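Local coordinates for protein aspartate aminotransferase, mitochondrial (Trypanosoma brucei brucei, PDB 4W5K) that probably catalyses, as a homodimer using pyridoxal 5'-phosphate, the transfer of an amino group from L-aspartate to 2-oxoglutarate, at residues P187-W192 against D223-R228; Q76-G81 against A211-A216; V198-N203 against V231-N236; G218-D223 against A304-E309. The protein carries 1 engineered substitution. All blocks are in the same frame, centred on the assembly; numbering follows the deposited sequence.

Contact 1. Residues P187-W192 against D223-R228; sequences PTHDDW and DAFVPR. With MLT (D-malate), chain D.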
# COMPACT_ATOMS: atom_id res chain seq x y z
N PRO A 187 27.79 1.42 -13.46
CA PRO A 187 28.58 0.81 -14.55
C PRO A 187 28.12 1.32 -15.91
O PRO A 187 26.97 1.76 -16.05
CB PRO A 187 28.29 -0.70 -14.40
CG PRO A 187 27.66 -0.84 -13.01
CD PRO A 187 26.90 0.44 -12.81
N THR A 188 29.03 1.34 -16.88
CA THR A 188 28.69 1.66 -18.27
C THR A 188 27.98 0.48 -18.91
O THR A 188 27.95 -0.62 -18.33
CB THR A 188 29.94 1.96 -19.09
OG1 THR A 188 30.71 0.75 -19.21
CG2 THR A 188 30.77 3.03 -18.40
N HIS A 189 27.42 0.67 -20.10
CA HIS A 189 26.84 -0.47 -20.79
C HIS A 189 27.88 -1.55 -21.11
O HIS A 189 27.55 -2.73 -21.01
CB HIS A 189 26.09 -0.04 -22.05
CG HIS A 189 24.81 0.69 -21.76
ND1 HIS A 189 23.88 1.01 -22.72
CD2 HIS A 189 24.33 1.16 -20.59
CE1 HIS A 189 22.87 1.64 -22.15
NE2 HIS A 189 23.10 1.72 -20.86
N ASP A 190 29.11 -1.15 -21.48
CA ASP A 190 30.23 -2.10 -21.61
C ASP A 190 30.40 -2.92 -20.33
O ASP A 190 30.59 -4.14 -20.38
CB ASP A 190 31.57 -1.39 -21.90
CG ASP A 190 31.76 -0.99 -23.36
OD1 ASP A 190 30.95 -1.39 -24.22
OD2 ASP A 190 32.76 -0.26 -23.64
N ASP A 191 30.40 -2.24 -19.18
CA ASP A 191 30.61 -2.93 -17.90
C ASP A 191 29.46 -3.90 -17.64
O ASP A 191 29.68 -5.03 -17.18
CB ASP A 191 30.71 -1.97 -16.72
CG ASP A 191 31.84 -0.94 -16.85
OD1 ASP A 191 32.86 -1.19 -17.55
OD2 ASP A 191 31.70 0.11 -16.19
N TRP A 192 28.24 -3.43 -17.88
CA TRP A 192 27.08 -4.29 -17.65
C TRP A 192 27.11 -5.52 -18.55
O TRP A 192 26.66 -6.61 -18.15
CB TRP A 192 25.79 -3.50 -17.89
CG TRP A 192 25.37 -2.62 -16.76
CD1 TRP A 192 25.17 -1.26 -16.83
CD2 TRP A 192 25.03 -3.01 -15.41
NE1 TRP A 192 24.75 -0.79 -15.61
CE2 TRP A 192 24.65 -1.83 -14.73
CE3 TRP A 192 25.01 -4.23 -14.73
CZ2 TRP A 192 24.24 -1.83 -13.38
CZ3 TRP A 192 24.62 -4.24 -13.38
CH2 TRP A 192 24.23 -3.04 -12.73
N ASP A 223 18.34 3.99 -20.09
CA ASP A 223 18.28 3.72 -18.66
C ASP A 223 17.69 2.35 -18.37
O ASP A 223 17.86 1.84 -17.27
CB ASP A 223 17.44 4.78 -17.94
CG ASP A 223 18.14 6.12 -17.84
OD1 ASP A 223 19.36 6.21 -18.15
OD2 ASP A 223 17.46 7.10 -17.44
N ALA A 224 16.97 1.77 -19.33
CA ALA A 224 16.42 0.42 -19.10
C ALA A 224 17.31 -0.68 -19.73
O ALA A 224 16.88 -1.82 -19.92
CB ALA A 224 14.98 0.32 -19.65
N PHE A 225 18.55 -0.33 -20.06
CA PHE A 225 19.44 -1.31 -20.68
C PHE A 225 19.58 -2.60 -19.85
O PHE A 225 19.53 -3.70 -20.41
CB PHE A 225 20.84 -0.69 -20.91
CG PHE A 225 21.83 -1.66 -21.47
CD1 PHE A 225 21.76 -2.04 -22.80
CD2 PHE A 225 22.82 -2.21 -20.68
CE1 PHE A 225 22.68 -2.97 -23.33
CE2 PHE A 225 23.71 -3.15 -21.18
CZ PHE A 225 23.65 -3.50 -22.52
N VAL A 226 19.75 -2.48 -18.55
CA VAL A 226 20.03 -3.67 -17.75
C VAL A 226 18.88 -4.73 -17.78
O VAL A 226 19.16 -5.89 -18.06
CB VAL A 226 20.40 -3.28 -16.30
CG1 VAL A 226 20.42 -4.49 -15.39
CG2 VAL A 226 21.79 -2.62 -16.30
N PRO A 227 17.62 -4.32 -17.54
CA PRO A 227 16.57 -5.36 -17.65
C PRO A 227 16.33 -5.82 -19.10
O PRO A 227 16.08 -7.01 -19.35
CB PRO A 227 15.33 -4.67 -17.07
CG PRO A 227 15.62 -3.21 -17.20
CD PRO A 227 17.09 -3.06 -17.00
N ARG A 228 16.45 -4.91 -20.06
CA ARG A 228 16.24 -5.32 -21.44
C ARG A 228 17.33 -6.28 -21.93
O ARG A 228 17.07 -7.22 -22.69
CB ARG A 228 16.16 -4.10 -22.34
CG ARG A 228 14.95 -3.25 -22.04
CD ARG A 228 14.77 -2.11 -23.02
NE ARG A 228 13.69 -1.23 -22.57
CZ ARG A 228 13.28 -0.15 -23.22
NH1 ARG A 228 13.85 0.19 -24.38
NH2 ARG A 228 12.29 0.59 -22.73
C1 MLT D . 23.89 -1.00 -26.08
O1 MLT D . 24.79 -0.88 -25.20
O2 MLT D . 23.89 -1.98 -26.87
C2 MLT D . 22.80 0.06 -26.18
O3 MLT D . 23.06 0.94 -25.13

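Contact 2. Residues Q76-G81 against A211-A216; sequences QKLCFG and AYQGFA. With PLP (pyridoxal-5'-phosphate), chain C.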
# COMPACT_ATOMS: atom_id res chain seq x y z
N GLN A 76 4.79 -2.53 -18.25
CA GLN A 76 5.57 -3.55 -18.97
C GLN A 76 6.24 -2.99 -20.22
O GLN A 76 7.44 -3.23 -20.46
CB GLN A 76 4.67 -4.71 -19.40
CG GLN A 76 4.13 -5.53 -18.27
CD GLN A 76 3.18 -6.59 -18.79
OE1 GLN A 76 2.36 -6.33 -19.67
NE2 GLN A 76 3.33 -7.82 -18.30
N LYS A 77 5.46 -2.31 -21.05
CA LYS A 77 5.97 -1.81 -22.33
C LYS A 77 7.06 -0.75 -22.13
O LYS A 77 8.03 -0.68 -22.91
CB LYS A 77 4.83 -1.26 -23.19
CG LYS A 77 3.91 -2.35 -23.73
CD LYS A 77 2.91 -1.83 -24.75
CE LYS A 77 2.00 -0.78 -24.16
NZ LYS A 77 0.87 -0.43 -25.09
N LEU A 78 6.90 0.07 -21.09
CA LEU A 78 7.89 1.12 -20.79
C LEU A 78 9.19 0.48 -20.29
O LEU A 78 10.29 0.90 -20.68
CB LEU A 78 7.35 2.12 -19.75
CG LEU A 78 8.37 3.15 -19.24
CD1 LEU A 78 8.78 4.10 -20.36
CD2 LEU A 78 7.80 3.93 -18.05
N CYS A 79 9.06 -0.56 -19.47
CA CYS A 79 10.23 -1.25 -18.91
C CYS A 79 11.02 -1.98 -20.00
O CYS A 79 12.25 -1.79 -20.16
CB CYS A 79 9.81 -2.23 -17.80
SG CYS A 79 11.22 -3.18 -17.12
N PHE A 80 10.31 -2.80 -20.79
CA PHE A 80 10.99 -3.76 -21.66
C PHE A 80 11.09 -3.30 -23.12
O PHE A 80 11.85 -3.87 -23.90
CB PHE A 80 10.29 -5.14 -21.56
CG PHE A 80 10.45 -5.78 -20.21
CD1 PHE A 80 11.65 -6.35 -19.84
CD2 PHE A 80 9.40 -5.78 -19.28
CE1 PHE A 80 11.83 -6.93 -18.60
CE2 PHE A 80 9.56 -6.36 -18.02
CZ PHE A 80 10.79 -6.94 -17.69
N GLY A 81 10.37 -2.23 -23.45
CA GLY A 81 10.42 -1.63 -24.78
C GLY A 81 9.51 -2.30 -25.79
O GLY A 81 8.82 -3.24 -25.43
N ALA A 211 14.62 2.15 -10.15
CA ALA A 211 13.85 3.21 -9.49
C ALA A 211 13.88 4.52 -10.26
O ALA A 211 13.12 5.42 -9.92
CB ALA A 211 14.37 3.43 -8.03
N TYR A 212 14.75 4.65 -11.27
CA TYR A 212 14.97 5.95 -11.91
C TYR A 212 15.04 5.89 -13.43
O TYR A 212 15.77 6.66 -14.02
CB TYR A 212 16.28 6.58 -11.38
CG TYR A 212 16.27 6.74 -9.88
CD1 TYR A 212 15.55 7.77 -9.29
CD2 TYR A 212 16.98 5.86 -9.05
CE1 TYR A 212 15.50 7.93 -7.92
CE2 TYR A 212 16.95 6.00 -7.66
CZ TYR A 212 16.19 7.04 -7.11
OH TYR A 212 16.13 7.22 -5.75
N GLN A 213 14.26 5.02 -14.06
CA GLN A 213 14.24 4.98 -15.53
C GLN A 213 13.86 6.33 -16.12
O GLN A 213 12.81 6.89 -15.77
CB GLN A 213 13.28 3.91 -16.04
CG GLN A 213 13.44 3.68 -17.57
CD GLN A 213 12.31 2.89 -18.19
OE1 GLN A 213 11.38 2.47 -17.50
NE2 GLN A 213 12.38 2.68 -19.51
N GLY A 214 14.69 6.87 -17.02
CA GLY A 214 14.39 8.16 -17.63
C GLY A 214 14.80 9.34 -16.76
O GLY A 214 15.36 10.31 -17.26
N PHE A 215 14.50 9.26 -15.46
CA PHE A 215 14.97 10.25 -14.50
C PHE A 215 16.50 10.31 -14.47
O PHE A 215 17.10 11.40 -14.43
CB PHE A 215 14.40 9.93 -13.09
CG PHE A 215 14.76 10.96 -12.05
CD1 PHE A 215 15.92 10.84 -11.32
CD2 PHE A 215 13.93 12.07 -11.83
CE1 PHE A 215 16.28 11.80 -10.37
CE2 PHE A 215 14.28 13.04 -10.90
CZ PHE A 215 15.45 12.91 -10.16
N ALA A 216 17.14 9.16 -14.52
CA ALA A 216 18.61 9.11 -14.38
C ALA A 216 19.37 9.91 -15.42
O ALA A 216 20.21 10.76 -15.07
CB ALA A 216 19.06 7.65 -14.40
N1 PLP C . 14.97 1.51 -4.64
C2 PLP C . 15.82 2.59 -4.75
C2A PLP C . 17.20 2.34 -5.26
C3 PLP C . 15.40 3.87 -4.40
O3 PLP C . 16.24 4.95 -4.49
C4 PLP C . 14.10 4.07 -3.94
C4A PLP C . 13.61 5.48 -3.79
O4A PLP C . 13.97 6.13 -2.81
C5 PLP C . 13.24 2.98 -3.83
C6 PLP C . 13.67 1.71 -4.20
C5A PLP C . 11.82 3.17 -3.30
O4P PLP C . 11.00 3.74 -4.27
P PLP C . 9.46 3.92 -4.05
O1P PLP C . 9.17 5.26 -3.45
O2P PLP C . 8.94 2.81 -3.17
O3P PLP C . 8.87 3.82 -5.44

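Contact 3. Residues V198-N203 against V231-N236; sequences VIKRRN and VDMVPN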
# COMPACT_ATOMS: atom_id res chain seq x y z
N VAL A 198 28.50 -12.92 -16.58
CA VAL A 198 28.79 -13.72 -15.39
C VAL A 198 27.48 -14.26 -14.81
O VAL A 198 27.40 -15.45 -14.46
CB VAL A 198 29.53 -12.91 -14.31
CG1 VAL A 198 29.83 -13.80 -13.11
CG2 VAL A 198 30.85 -12.31 -14.86
N ILE A 199 26.48 -13.40 -14.71
CA ILE A 199 25.16 -13.79 -14.19
C ILE A 199 24.62 -14.98 -15.00
O ILE A 199 24.12 -15.98 -14.43
CB ILE A 199 24.18 -12.58 -14.21
CG1 ILE A 199 24.57 -11.58 -13.11
CG2 ILE A 199 22.73 -13.05 -14.05
CD1 ILE A 199 23.75 -10.26 -13.09
N LYS A 200 24.72 -14.90 -16.32
CA LYS A 200 24.23 -16.01 -17.15
C LYS A 200 25.01 -17.30 -16.91
O LYS A 200 24.41 -18.37 -16.71
CB LYS A 200 24.26 -15.66 -18.63
CG LYS A 200 23.75 -16.77 -19.55
CD LYS A 200 23.88 -16.36 -21.01
CE LYS A 200 23.41 -17.46 -21.97
NZ LYS A 200 21.93 -17.68 -21.89
N ARG A 201 26.34 -17.20 -16.93
CA ARG A 201 27.21 -18.37 -16.79
C ARG A 201 27.07 -19.07 -15.44
O ARG A 201 27.15 -20.31 -15.36
CB ARG A 201 28.67 -17.97 -17.01
CG ARG A 201 29.67 -19.09 -16.74
CD ARG A 201 31.04 -18.78 -17.32
NE ARG A 201 31.51 -17.45 -16.95
CZ ARG A 201 32.02 -17.15 -15.76
NH1 ARG A 201 32.13 -18.08 -14.82
NH2 ARG A 201 32.43 -15.90 -15.52
N ARG A 202 26.87 -18.29 -14.39
CA ARG A 202 26.74 -18.86 -13.05
C ARG A 202 25.29 -19.23 -12.72
O ARG A 202 25.00 -19.66 -11.59
CB ARG A 202 27.27 -17.87 -12.00
CG ARG A 202 28.80 -17.63 -12.11
CD ARG A 202 29.56 -18.91 -11.78
NE ARG A 202 29.62 -19.17 -10.34
CZ ARG A 202 29.77 -20.37 -9.79
NH1 ARG A 202 29.86 -21.47 -10.55
NH2 ARG A 202 29.82 -20.48 -8.47
N ASN A 203 24.41 -19.09 -13.70
CA ASN A 203 22.98 -19.39 -13.54
C ASN A 203 22.36 -18.63 -12.37
O ASN A 203 21.49 -19.17 -11.64
CB ASN A 203 22.76 -20.91 -13.38
CG ASN A 203 23.22 -21.70 -14.59
OD1 ASN A 203 22.76 -21.45 -15.72
ND2 ASN A 203 24.15 -22.63 -14.39
N VAL A 231 16.81 -9.83 -20.05
CA VAL A 231 15.57 -10.63 -20.15
C VAL A 231 15.70 -11.76 -21.19
O VAL A 231 15.00 -12.78 -21.10
CB VAL A 231 14.34 -9.72 -20.43
CG1 VAL A 231 14.31 -9.25 -21.88
CG2 VAL A 231 13.03 -10.44 -20.06
N ASP A 232 16.64 -11.62 -22.13
CA ASP A 232 16.90 -12.68 -23.12
C ASP A 232 18.00 -13.67 -22.72
O ASP A 232 18.25 -14.64 -23.43
CB ASP A 232 17.28 -12.09 -24.49
CG ASP A 232 16.84 -10.64 -24.65
OD1 ASP A 232 17.61 -9.74 -24.23
OD2 ASP A 232 15.75 -10.39 -25.21
N MET A 233 18.67 -13.41 -21.60
CA MET A 233 19.88 -14.17 -21.26
C MET A 233 19.68 -15.22 -20.18
O MET A 233 20.47 -16.17 -20.06
CB MET A 233 20.96 -13.20 -20.79
CG MET A 233 21.38 -12.22 -21.85
SD MET A 233 22.63 -11.11 -21.17
CE MET A 233 23.97 -12.27 -20.95
N VAL A 234 18.63 -15.04 -19.39
CA VAL A 234 18.38 -15.89 -18.23
C VAL A 234 16.92 -16.36 -18.23
O VAL A 234 16.06 -15.70 -18.79
CB VAL A 234 18.70 -15.14 -16.90
CG1 VAL A 234 20.16 -14.66 -16.88
CG2 VAL A 234 17.74 -13.94 -16.68
N PRO A 235 16.66 -17.52 -17.61
CA PRO A 235 15.31 -18.10 -17.48
C PRO A 235 14.36 -17.19 -16.70
O PRO A 235 13.22 -17.01 -17.13
CB PRO A 235 15.56 -19.41 -16.72
CG PRO A 235 16.98 -19.75 -17.04
CD PRO A 235 17.70 -18.44 -17.11
N ASN A 236 14.81 -16.64 -15.59
CA ASN A 236 13.99 -15.74 -14.78
C ASN A 236 14.73 -14.46 -14.43
O ASN A 236 15.82 -14.52 -13.85
CB ASN A 236 13.53 -16.41 -13.48
CG ASN A 236 12.80 -17.71 -13.71
OD1 ASN A 236 13.37 -18.80 -13.55
ND2 ASN A 236 11.53 -17.62 -14.08

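Contact 4. Residues G218-D223 against A304-E309; sequences GQLDYD and ALWKKE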
# COMPACT_ATOMS: atom_id res chain seq x y z
N GLY A 218 17.70 11.00 -18.63
CA GLY A 218 16.78 11.64 -19.55
C GLY A 218 16.47 10.77 -20.75
O GLY A 218 15.74 11.17 -21.64
N GLN A 219 17.04 9.56 -20.77
CA GLN A 219 16.91 8.67 -21.92
C GLN A 219 16.28 7.36 -21.45
O GLN A 219 16.96 6.56 -20.81
CB GLN A 219 18.29 8.38 -22.55
CG GLN A 219 19.22 9.62 -22.69
CD GLN A 219 20.71 9.26 -22.91
OE1 GLN A 219 21.26 9.50 -23.99
NE2 GLN A 219 21.37 8.71 -21.87
N LEU A 220 14.99 7.16 -21.74
CA LEU A 220 14.28 5.99 -21.23
C LEU A 220 14.85 4.64 -21.69
O LEU A 220 14.90 3.72 -20.89
CB LEU A 220 12.80 6.05 -21.64
CG LEU A 220 12.00 7.14 -20.94
CD1 LEU A 220 10.72 7.42 -21.75
CD2 LEU A 220 11.68 6.71 -19.50
N ASP A 221 15.24 4.53 -22.96
CA ASP A 221 15.75 3.25 -23.48
C ASP A 221 17.11 2.94 -22.86
O ASP A 221 17.34 1.83 -22.37
CB ASP A 221 15.87 3.24 -25.00
CG ASP A 221 14.54 3.47 -25.70
OD1 ASP A 221 13.52 2.91 -25.25
OD2 ASP A 221 14.52 4.21 -26.71
N TYR A 222 18.00 3.93 -22.89
CA TYR A 222 19.33 3.77 -22.32
C TYR A 222 19.23 3.35 -20.84
O TYR A 222 19.94 2.45 -20.39
CB TYR A 222 20.13 5.08 -22.47
CG TYR A 222 21.53 5.05 -21.89
CD1 TYR A 222 21.75 5.29 -20.54
CD2 TYR A 222 22.64 4.82 -22.72
CE1 TYR A 222 23.05 5.27 -20.00
CE2 TYR A 222 23.93 4.80 -22.19
CZ TYR A 222 24.12 5.03 -20.84
OH TYR A 222 25.41 5.03 -20.33
N ASP A 223 18.34 3.99 -20.09
CA ASP A 223 18.28 3.72 -18.66
C ASP A 223 17.69 2.35 -18.37
O ASP A 223 17.86 1.84 -17.27
CB ASP A 223 17.44 4.78 -17.94
CG ASP A 223 18.14 6.12 -17.84
OD1 ASP A 223 19.36 6.21 -18.15
OD2 ASP A 223 17.46 7.10 -17.44
N ALA A 304 4.98 12.61 -25.11
CA ALA A 304 6.01 13.52 -25.61
C ALA A 304 6.37 14.57 -24.55
O ALA A 304 7.53 14.91 -24.36
CB ALA A 304 5.53 14.19 -26.90
N LEU A 305 5.35 15.10 -23.87
CA LEU A 305 5.55 16.11 -22.84
C LEU A 305 6.34 15.53 -21.69
O LEU A 305 7.31 16.14 -21.22
CB LEU A 305 4.21 16.66 -22.35
CG LEU A 305 4.30 17.69 -21.21
CD1 LEU A 305 5.25 18.84 -21.58
CD2 LEU A 305 2.91 18.21 -20.87
N TRP A 306 5.93 14.36 -21.23
CA TRP A 306 6.66 13.65 -20.19
C TRP A 306 8.15 13.49 -20.54
O TRP A 306 9.01 13.76 -19.70
CB TRP A 306 6.02 12.28 -19.94
CG TRP A 306 6.73 11.44 -18.93
CD1 TRP A 306 7.06 11.78 -17.64
CD2 TRP A 306 7.18 10.09 -19.12
NE1 TRP A 306 7.68 10.71 -17.02
CE2 TRP A 306 7.78 9.68 -17.91
CE3 TRP A 306 7.14 9.20 -20.19
CZ2 TRP A 306 8.33 8.39 -17.74
CZ3 TRP A 306 7.70 7.93 -20.03
CH2 TRP A 306 8.29 7.55 -18.81
N LYS A 307 8.44 13.05 -21.76
CA LYS A 307 9.84 12.87 -22.16
C LYS A 307 10.64 14.18 -22.09
O LYS A 307 11.79 14.18 -21.67
CB LYS A 307 9.91 12.27 -23.56
CG LYS A 307 9.51 10.78 -23.60
CD LYS A 307 9.53 10.26 -25.03
CE LYS A 307 9.21 8.77 -25.12
NZ LYS A 307 9.03 8.36 -26.54
N LYS A 308 10.01 15.29 -22.47
CA LYS A 308 10.65 16.60 -22.36
C LYS A 308 10.94 16.94 -20.90
O LYS A 308 12.03 17.44 -20.57
CB LYS A 308 9.78 17.69 -23.01
CG LYS A 308 10.36 19.07 -22.93
CD LYS A 308 9.39 20.13 -23.47
CE LYS A 308 8.53 20.69 -22.34
NZ LYS A 308 7.52 21.68 -22.82
N GLU A 309 9.98 16.65 -20.02
CA GLU A 309 10.15 16.96 -18.61
C GLU A 309 11.19 16.06 -17.95
O GLU A 309 11.93 16.51 -17.07
CB GLU A 309 8.79 16.86 -17.89
CG GLU A 309 7.80 17.90 -18.43
CD GLU A 309 6.55 18.06 -17.58
OE1 GLU A 309 5.62 17.23 -17.71
OE2 GLU A 309 6.48 19.06 -16.81
O HOH W 1 13.05 11.65 -22.23

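Contact 1. Residues P187-W192 against D223-R228
His189 faces Phe225 and Trp192 faces Val226 where the first turns of two helices come side by side, with CA atoms 7.4 Å apart in the first pair and 7.1 Å in the second. The imidazole of His189 lies almost flat on the phenyl ring of Phe225: centroids are 4.0 Å apart and the planes differ by 13°, a face-to-face stack. The two side chains run past each other in opposite directions, so the base of each also meets a ring; CB of Phe225 sits 3.6 Å from the centre of the imidazole, a CH-pi contact over its face. Phe225 reaches this position because its CG is anti to the backbone N (chi1 177°). Tyr222 also stacks with His189, whose ND1 edge is turned to D-malate. There ND1 donates to O1 of the malate at 3.2 Å and makes a short hydrogen bond to its O3, which lies in the ring plane, while Arg193 grips the same ligand. Next to this stack, the methyl CG2 of Val226 stands 3.3 Å from the centre of the five-membered ring of Trp192, nearly on the ring normal, and CG of Pro187 covers the opposite face of the indole. A capping box between Thr188 and Asp191 starts the first helix. Both helices belong to successive beta-alpha-beta crossovers of the large domain and pack on its sheet: Trp192 and Val226 rest together on Val175 of strand 172-176, Val226 also meets Val208 of strand 205-210, and Ala224 and Pro227 touch Met210.

Contact 2. Residues Q76-G81 against A211-A216
Gln213 stretches out from its loop to the last turn of helix 69-80 and meets Leu78 there. Its NE2 donates to the backbone O of Leu78 at 3.0 Å in a nearly straight bond, N-H...O 170°. The oxygen of Leu78 lies in the plane of the glutamine amide, yet NE2 stands well above the carbonyl's own plane. A chi1 of -170° turns the Gln213 chain away from its own backbone N, and being extended beyond CG it can span the distance between the two backbones. Both ends of the bond are shared: NE2 also donates to Leu220 O, and Leu78 O also accepts from Arg228 NH2. Beside this polar grip the isobutyl group of Leu78 packs on the amide, CG 3.5 Å from OE1 of Gln213. In the fold type I architecture of class I aminotransferases the loop 211-216 leaves the C-terminal end of strand 205-210, where the cofactor binds. Its first residues serve that site: Tyr212 OH is hydrogen-bonded to O3 of the pyridoxal phosphate at 2.6 Å, and CB of Ala211 lies 3.7 Å from C2 of the pyridine ring. Away from the buried amide the fit is looser. Cys79 approaches with its backbone, CA 4.1 Å from Gln213 OE1, while its thiol turns back over the Phe80 ring and toward the sheet. On the solvent side, exposed Lys77 forms a salt bridge with Glu74.

Contact 3. Residues V198-N203 against V231-N236
Lys200 and Met233 carry the polar part of this contact, where the C-terminal turn of helix 189-201 meets the loop leading into strand 238-242. Lys200 NZ donates to the backbone O of Met233 at 2.8 Å, tilted 25° from the carbonyl plane. The lysine chain runs fully extended up to CE, and only its last torsion, 68°, swings the amine round to the oxygen. On the way CG and CD pass the same carbonyl, with CG 3.4 Å from Met233 O. The apolar contacts are looser. Met233 crosses the lysine at about a right angle and sets its terminal CE 4.1 Å from Lys200 CD, its side chain also touching Cys196 and Asp197 of the helix. Deeper in, CG2 of Ile199 meets CG1 of Val234 at 4.1 Å, and both residues pack on Pro206 of strand 205-210. Among backbone bonds, Asn203 N reaches back to Lys200 O in the Schellman motif that ends the helix. Taken together, the chemistry is graded from inside to outside: a valine and an isoleucine are buried against the sheet, while the exposed lysine lays its methylenes along the Met233 carbonyl and probably stabilises the partial negative charge of its oxygen.

Contact 4. Residues G218-D223 against A304-E309
Leu220 pushes both its methyl groups against the six-membered ring of Trp306: CD1 lies 3.5 Å from CZ3, and CD2 is 3.6 Å from CH2. The leucine comes at the indole obliquely. Trp306 and Lys307 belong to helix 300-331, the long helix that in aminotransferases of fold type I leads from the large domain into the small one, while Leu220 lies in the short, weakly bonded helical turn around 220-223, after the loop that follows strand 205-210. Lys307 completes the first shell with carbon rather than charge. Its chain is extended beyond CG and runs beside the leucine, CE 3.9 Å from Leu220 CD1; Asp221, next to that leucine, forms its salt bridge with Arg228 instead. In Trp306 a chi1 of 177° swings the indole away from the backbone N and carries its far rim to Leu220. The next shell fixes both partners. Trp306 NE1 is hydrogen-bonded to Asn246 O, its ring stacks with Phe247, and Ile296 and Leu297 of helix 287-297 press on it too. Leu78 of helix 69-80 touches Leu220 and Trp306 alike. On the other segment, Asp223 N bonds to Gln219 O at 3.0 Å to shape the short turn. Gly218 adopts a positive phi of 87° that suits glycine, and its O accepts from Lys311 NZ. That carbonyl O of Gly218 also accepts a hydrogen bond from a bridging water at 2.8 Å, and the same water donates to the backbone O of Lys307 at 2.9 Å.

Following the chain, contact 2 opens first, at helix 69-80, and contacts 1 and 3 open next, at the two ends of helix 189-201. Contact 2 closes at 211-216 before contact 4 opens at 218-223; contact 1 then closes at 223-228, sharing Asp223 with contact 4, contact 3 closes at 231-236, and contact 4 closes last, on helix 300-331. Contacts 2 and 4 follow in series, every other pair crosses, and none nests. Arg228 of contact 1 reaches contact 2 as well, through a bond from NE to Cys79 O. Together they tie the helices packed around the sheet to the long helix 300-331.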